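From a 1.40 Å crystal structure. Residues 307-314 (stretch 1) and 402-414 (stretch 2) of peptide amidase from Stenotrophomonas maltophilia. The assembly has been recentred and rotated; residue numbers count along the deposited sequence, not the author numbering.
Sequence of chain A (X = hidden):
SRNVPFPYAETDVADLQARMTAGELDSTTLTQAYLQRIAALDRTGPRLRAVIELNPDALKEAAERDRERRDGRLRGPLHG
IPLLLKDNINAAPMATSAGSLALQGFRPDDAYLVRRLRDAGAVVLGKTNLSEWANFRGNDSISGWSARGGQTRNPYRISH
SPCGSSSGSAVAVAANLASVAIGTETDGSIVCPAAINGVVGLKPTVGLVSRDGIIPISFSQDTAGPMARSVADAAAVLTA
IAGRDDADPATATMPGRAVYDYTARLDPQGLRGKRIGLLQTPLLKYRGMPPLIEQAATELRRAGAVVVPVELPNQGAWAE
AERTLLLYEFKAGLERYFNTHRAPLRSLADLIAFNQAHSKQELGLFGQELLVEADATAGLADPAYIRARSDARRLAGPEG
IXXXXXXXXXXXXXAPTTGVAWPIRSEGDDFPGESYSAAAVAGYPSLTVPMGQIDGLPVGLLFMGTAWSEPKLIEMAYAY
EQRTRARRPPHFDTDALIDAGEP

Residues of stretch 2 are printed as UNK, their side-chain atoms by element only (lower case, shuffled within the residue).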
# COMPACT_ATOMS: atom_id res chain seq x y z
N VAL A 307 10.00 25.15 6.13
CA VAL A 307 9.14 24.74 5.03
C VAL A 307 9.15 25.83 3.97
O VAL A 307 8.80 26.98 4.25
CB VAL A 307 7.68 24.51 5.50
CG1 VAL A 307 6.82 24.10 4.32
CG2 VAL A 307 7.65 23.44 6.58
N VAL A 308 9.56 25.47 2.77
CA VAL A 308 9.61 26.43 1.67
C VAL A 308 8.86 25.91 0.46
O VAL A 308 8.88 24.72 0.16
CB VAL A 308 11.07 26.74 1.26
CG1 VAL A 308 11.80 27.39 2.42
CG2 VAL A 308 11.77 25.47 0.83
N PRO A 309 8.18 26.81 -0.26
CA PRO A 309 7.43 26.42 -1.45
C PRO A 309 8.38 26.11 -2.60
O PRO A 309 9.30 26.89 -2.87
CB PRO A 309 6.56 27.64 -1.73
CG PRO A 309 7.45 28.76 -1.30
CD PRO A 309 8.03 28.25 0.00
N VAL A 310 8.17 24.98 -3.26
CA VAL A 310 9.03 24.59 -4.37
C VAL A 310 8.23 23.87 -5.45
O VAL A 310 7.13 23.37 -5.20
CB VAL A 310 10.17 23.65 -3.91
CG1 VAL A 310 10.98 24.31 -2.80
CG2 VAL A 310 9.60 22.32 -3.43
N GLU A 311 8.78 23.84 -6.66
CA GLU A 311 8.14 23.17 -7.77
C GLU A 311 8.99 21.96 -8.14
O GLU A 311 10.22 22.04 -8.16
CB GLU A 311 8.03 24.10 -8.98
CG GLU A 311 7.10 25.29 -8.76
CD GLU A 311 6.94 26.13 -10.01
OE1 GLU A 311 7.96 26.67 -10.50
OE2 GLU A 311 5.80 26.26 -10.50
N LEU A 312 8.34 20.84 -8.41
CA LEU A 312 9.04 19.62 -8.78
C LEU A 312 9.45 19.69 -10.24
O LEU A 312 8.59 19.77 -11.13
CB LEU A 312 8.15 18.40 -8.54
CG LEU A 312 8.78 17.03 -8.82
CD1 LEU A 312 9.90 16.78 -7.83
CD2 LEU A 312 7.71 15.95 -8.71
N PRO A 313 10.76 19.67 -10.53
CA PRO A 313 11.21 19.72 -11.92
C PRO A 313 10.71 18.50 -12.69
O PRO A 313 10.68 17.39 -12.15
CB PRO A 313 12.73 19.73 -11.79
CG PRO A 313 12.96 20.38 -10.46
CD PRO A 313 11.90 19.73 -9.60
N ASN A 314 10.30 18.71 -13.93
CA ASN A 314 9.81 17.64 -14.80
C ASN A 314 8.50 16.99 -14.36
O ASN A 314 8.18 15.88 -14.78
CB ASN A 314 10.88 16.55 -14.95
CG ASN A 314 12.08 17.03 -15.73
OD1 ASN A 314 11.96 17.52 -16.85
ND2 ASN A 314 13.27 16.90 -15.13
N UNK A 402 15.16 14.36 -6.83
CA UNK A 402 16.50 14.72 -6.38
C UNK A 402 16.89 16.15 -6.73
O UNK A 402 17.59 16.81 -5.97
o UNK A 402 16.97 12.18 -5.23
c UNK A 402 17.54 13.74 -6.94
o UNK A 402 17.61 11.38 -7.17
c UNK A 402 17.36 12.33 -6.41
N UNK A 403 16.44 16.63 -7.89
CA UNK A 403 16.75 17.99 -8.29
C UNK A 403 16.09 18.98 -7.34
O UNK A 403 16.69 19.98 -6.95
c UNK A 403 16.27 18.24 -9.72
N UNK A 404 14.85 18.70 -6.94
CA UNK A 404 14.13 19.57 -6.02
C UNK A 404 14.78 19.54 -4.64
O UNK A 404 14.94 20.57 -4.00
c UNK A 404 12.67 19.15 -5.93
N UNK A 405 15.15 18.34 -4.18
CA UNK A 405 15.79 18.22 -2.87
C UNK A 405 17.12 18.97 -2.83
O UNK A 405 17.43 19.64 -1.84
c UNK A 405 13.99 16.33 -1.11
c UNK A 405 15.22 14.42 -2.19
c UNK A 405 16.03 16.75 -2.52
c UNK A 405 14.78 15.87 -2.33
N UNK A 406 17.90 18.87 -3.90
CA UNK A 406 19.20 19.54 -3.95
C UNK A 406 19.11 21.06 -4.07
O UNK A 406 19.92 21.77 -3.49
c UNK A 406 20.01 18.98 -5.12
N UNK A 407 18.13 21.55 -4.82
CA UNK A 407 17.97 22.99 -5.03
C UNK A 407 17.83 23.82 -3.76
O UNK A 407 18.24 24.98 -3.73
c UNK A 407 16.80 23.26 -5.97
N UNK A 408 17.23 23.25 -2.72
CA UNK A 408 17.03 23.97 -1.46
C UNK A 408 17.55 23.17 -0.27
O UNK A 408 17.20 23.46 0.87
c UNK A 408 14.44 25.15 -3.45
n UNK A 408 15.05 26.65 -1.98
n UNK A 408 14.15 26.41 -3.91
c UNK A 408 15.55 24.28 -1.27
c UNK A 408 14.52 27.30 -3.01
c UNK A 408 15.01 25.30 -2.23
N UNK A 409 18.39 22.18 -0.55
CA UNK A 409 18.96 21.30 0.46
C UNK A 409 17.86 20.81 1.40
O UNK A 409 17.89 21.05 2.61
c UNK A 409 20.07 21.99 1.26
n UNK A 409 22.29 21.23 3.98
c UNK A 409 20.95 20.98 1.98
c UNK A 409 22.12 21.60 2.71
o UNK A 409 22.87 22.39 2.14
N UNK A 410 16.89 20.11 0.81
CA UNK A 410 15.75 19.59 1.54
C UNK A 410 15.89 18.12 1.93
O UNK A 410 16.63 17.36 1.31
c UNK A 410 13.91 22.10 1.27
c UNK A 410 14.49 19.74 0.68
c UNK A 410 13.09 21.10 -0.87
c UNK A 410 14.23 21.15 0.13
N UNK A 411 15.16 17.75 2.97
CA UNK A 411 15.15 16.38 3.47
C UNK A 411 13.97 15.61 2.90
O UNK A 411 14.00 14.39 2.80
c UNK A 411 15.04 16.37 5.00
o UNK A 411 16.19 18.10 6.15
o UNK A 411 17.29 16.26 5.66
c UNK A 411 16.25 16.95 5.66
N UNK A 412 12.92 16.34 2.53
CA UNK A 412 11.73 15.72 1.97
C UNK A 412 10.86 16.74 1.26
O UNK A 412 11.02 17.95 1.43
c UNK A 412 10.93 15.04 3.08
N UNK A 413 9.94 16.22 0.46
CA UNK A 413 8.98 17.03 -0.26
C UNK A 413 7.63 16.61 0.30
O UNK A 413 7.42 15.43 0.59
c UNK A 413 10.80 18.37 -2.33
c UNK A 413 10.39 16.91 -2.43
c UNK A 413 10.33 16.47 -3.88
c UNK A 413 9.03 16.72 -1.76
N UNK A 414 6.73 17.56 0.49
CA UNK A 414 5.41 17.24 1.00
C UNK A 414 4.33 17.91 0.17
O UNK A 414 4.57 18.90 -0.53
c UNK A 414 5.30 19.18 2.61
c UNK A 414 5.22 17.67 2.48
c UNK A 414 6.27 16.99 3.35

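Position 402 carries two carbons, the second bearing two oxygens: a carboxylate one carbon from the backbone, hence Asp402. It points away from stretch 1, and both oxygens are hydrogen-bonded elsewhere in the structure.

Position 403 has a single side-chain carbon, which makes it Ala403. Its CB points toward stretch 1 and lies 4.0 Å from CG of Pro313. Position 404 also has one carbon and is Ala404, but it sits deeper. Its CB is 3.8 Å from CD of Pro313 and 4.1 Å from CD1 of Leu312, so one methyl meets both side chains. The CA atoms of Leu312 and Ala404 are 5.8 Å apart, a close approach in which the helix offers only a methyl.

At 405 four carbons fork at the second, the pattern of leucine. Leu405 turns away from stretch 1. Positions 406 and 407 have one carbon each, Ala406 and Ala407; neither touches stretch 1, and both meet a crystal neighbour. The helical backbone is held here by Ala406 N to Asp402 O at 2.9 Å and Ala407 N to Ala403 O at 3.0 Å.

Position 408 shows one carbon leading to a five-membered ring of three carbons and two nitrogens, an imidazole: His408. CG1 of Val310 approaches its CD2 atom as modelled at 3.6 Å, obliquely to the ring. The ring is probably turned over in the model, so the contact is best read as ring against methyl.

Position 409 has three carbons in a row, the third carrying one oxygen and one nitrogen, a primary amide on a two-carbon spacer. Gln409, with positive phi and psi (46/61), is out of reach of stretch 1 and lies in the turn after the helix.

At 410 four carbons again fork at the second, giving Leu410, and this one points toward stretch 1. Its CD2 lies 4.0 Å from CG2 of Val308 and its CD1 lies 4.3 Å from CG1 of Val310, so the fork spans both valines. Its backbone is tied to the preceding helix by Leu410 N to Leu405 O at 2.7 Å.

Position 411 has two carbons, the second with two oxygens, so it is Asp411, whose carboxylate is satisfied elsewhere. Position 412, one carbon, is Ala412, buried but out of reach. Position 413 has four carbons forked at the second: Leu413 places CD1 4.0 Å from CD1 of Leu312 and CD2 4.3 Å from CG2 of Val310. Position 414 has one carbon carrying two more, the β-branch of Val414, buried without touching stretch 1.

The contact works by apolar packing, with no hydrogen bond across it and 367 Å² buried in all. Val308 and Val310 alternate with Pro309, which points away, so the strand presents its valines to His408 and Leu410, with Leu413 also meeting Val310. Beyond the strand, Leu312 and Pro313 meet the helix. The rule to read is complementary bulk: small alanines where the helix meets Leu312 and Pro313, forked leucines where longer side chains reach the valines and Leu312.

Stretch 2, residues 402-414: DAALAAHQLDALV
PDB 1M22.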